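PDB 5UZ8: cadherin-23 from Mus musculus, which probably serves calcium-dependent cell adhesion and mechanotransduction in hearing, through extracellular cadherin repeats joined by calcium-binding linkers. Local coordinates for residues P114-Q118 with P119-E123. Numbering follows the deposited sequence. Where two conformers were deposited one is given.
Sequences PIFDQ and PSYQE
The split first strand of a cadherin repeat, where the chain leaves one sheet of the sandwich at 115-116 and enters the other at 121-126, brings Gln-118 over the ring of Tyr-121. CB of Gln-118 makes a CH-pi contact on one face, 4.0 Å from the ring centroid, offset toward the rim. Beyond CG the chain runs extended (chi2 -172°) and carries the amide out over the CE2/CD2 side of the ring, the two planes 13° apart; CD of Gln-118 is 3.5 Å from Tyr-121 CE2. The amide is also gripped at its nitrogen: NE2 of Gln-118 donates to Ser-120 O at 2.8 Å, fairly straight at 159° and within the carbonyl plane, and to a water that also accepts from Gln-122 N. Together these bonds probably hold the amide in this rotation. Phe-116 crosses Tyr-121 at about a right angle, its ring edge meeting the phenol oxygen, Phe-116 CD1 to Tyr-121 OH 4.0 Å. The hydroxyl of Tyr-121, itself a buried residue, accepts a weak hydrogen bond from Thr-139 N. With the Tyr-121 ring tucked under the turn and Gln-118 lying over it, the strand switches sheets as is typical of the Greek-key beta sandwich of cadherin repeats.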
loop_
_atom_site.group_PDB
_atom_site.type_symbol
_atom_site.label_atom_id
_atom_site.label_comp_id
_atom_site.label_asym_id
_atom_site.label_seq_id
_atom_site.Cartn_x
_atom_site.Cartn_y
_atom_site.Cartn_z
ATOM N N PRO A 114 -3.469 -8.546 8.855
ATOM C CA PRO A 114 -3.462 -8.482 7.383
ATOM C C PRO A 114 -2.045 -8.290 6.896
ATOM O O PRO A 114 -1.270 -7.536 7.513
ATOM C CB PRO A 114 -4.331 -7.269 7.047
ATOM C CG PRO A 114 -4.995 -6.865 8.294
ATOM C CD PRO A 114 -4.146 -7.391 9.450
ATOM N N ILE A 115 -1.688 -9.004 5.852
ATOM C CA ILE A 115 -0.314 -9.030 5.316
ATOM C C ILE A 115 -0.407 -8.698 3.844
ATOM O O ILE A 115 -1.129 -9.371 3.101
ATOM C CB ILE A 115 0.360 -10.394 5.489
ATOM C CG1 ILE A 115 0.572 -10.708 6.986
ATOM C CG2 ILE A 115 1.721 -10.426 4.777
ATOM C CD1 ILE A 115 0.938 -12.160 7.268
ATOM N N PHE A 116 0.303 -7.646 3.426
ATOM C CA PHE A 116 0.282 -7.249 2.010
ATOM C C PHE A 116 0.919 -8.269 1.098
ATOM O O PHE A 116 1.875 -8.923 1.500
ATOM C CB PHE A 116 0.908 -5.893 1.818
ATOM C CG PHE A 116 -0.008 -4.773 2.163
ATOM C CD1 PHE A 116 -0.990 -4.376 1.278
ATOM C CD2 PHE A 116 0.083 -4.138 3.392
ATOM C CE1 PHE A 116 -1.858 -3.332 1.600
ATOM C CE2 PHE A 116 -0.771 -3.098 3.708
ATOM C CZ PHE A 116 -1.748 -2.702 2.832
ATOM N N ASP A 117 0.380 -8.438 -0.104
ATOM C CA ASP A 117 0.830 -9.444 -1.072
ATOM C C ASP A 117 2.206 -9.063 -1.702
ATOM O O ASP A 117 2.872 -9.909 -2.286
ATOM C CB ASP A 117 -0.235 -9.659 -2.191
ATOM C CG ASP A 117 -1.466 -10.522 -1.754
ATOM O OD1 ASP A 117 -1.585 -10.952 -0.586
ATOM O OD2 ASP A 117 -2.327 -10.806 -2.622
ATOM N N GLN A 118 2.606 -7.786 -1.622
ATOM C CA GLN A 118 3.933 -7.337 -2.120
ATOM C C GLN A 118 4.624 -6.572 -1.018
ATOM O O GLN A 118 3.946 -6.011 -0.149
ATOM C CB GLN A 118 3.851 -6.417 -3.337
ATOM C CG GLN A 118 3.128 -6.992 -4.518
ATOM C CD GLN A 118 3.190 -6.167 -5.826
ATOM O OE1 GLN A 118 2.594 -6.616 -6.806
ATOM N NE2 GLN A 118 3.906 -5.005 -5.878
ATOM N N PRO A 119 5.967 -6.525 -1.053
ATOM C CA PRO A 119 6.729 -5.731 -0.074
ATOM C C PRO A 119 6.623 -4.214 -0.322
ATOM O O PRO A 119 6.862 -3.429 0.582
ATOM C CB PRO A 119 8.160 -6.248 -0.240
ATOM C CG PRO A 119 8.227 -6.820 -1.617
ATOM C CD PRO A 119 6.852 -7.389 -1.858
ATOM N N SER A 120 6.270 -3.844 -1.548
ATOM C CA SER A 120 6.017 -2.465 -1.905
ATOM C C SER A 120 5.335 -2.449 -3.254
ATOM O O SER A 120 5.187 -3.496 -3.908
ATOM C CB SER A 120 7.291 -1.588 -1.875
ATOM O OG SER A 120 8.060 -1.637 -3.061
ATOM N N TYR A 121 4.790 -1.285 -3.600
ATOM C CA TYR A 121 4.055 -1.106 -4.867
ATOM C C TYR A 121 4.598 0.098 -5.552
ATOM O O TYR A 121 5.058 1.033 -4.883
ATOM C CB TYR A 121 2.570 -0.940 -4.615
ATOM C CG TYR A 121 1.901 -2.187 -4.041
ATOM C CD1 TYR A 121 1.863 -2.398 -2.671
ATOM C CD2 TYR A 121 1.291 -3.136 -4.876
ATOM C CE1 TYR A 121 1.236 -3.520 -2.130
ATOM C CE2 TYR A 121 0.646 -4.270 -4.350
ATOM C CZ TYR A 121 0.628 -4.447 -2.983
ATOM O OH TYR A 121 0.031 -5.549 -2.432
ATOM N N GLN A 122 4.559 0.106 -6.879
ATOM C CA GLN A 122 5.010 1.272 -7.636
ATOM C C GLN A 122 4.345 1.324 -9.004
ATOM O O GLN A 122 4.183 0.278 -9.659
ATOM C CB GLN A 122 6.529 1.274 -7.810
ATOM C CG GLN A 122 7.034 2.443 -8.675
ATOM C CD GLN A 122 8.535 2.668 -8.569
ATOM O OE1 GLN A 122 9.144 3.406 -9.387
ATOM N NE2 GLN A 122 9.145 2.053 -7.556
ATOM N N GLU A 123 3.933 2.525 -9.398
ATOM C CA GLU A 123 3.496 2.773 -10.772
ATOM C C GLU A 123 3.983 4.130 -11.226
ATOM O O GLU A 123 4.262 4.995 -10.396
ATOM C CB GLU A 123 1.982 2.761 -10.908
ATOM C CG GLU A 123 1.292 1.443 -10.669
ATOM C CD GLU A 123 1.604 0.356 -11.670
ATOM O OE1 GLU A 123 2.062 0.651 -12.812
ATOM O OE2 GLU A 123 1.384 -0.830 -11.255
HETATM O O HOH W 1 3.946 -2.765 -8.088
#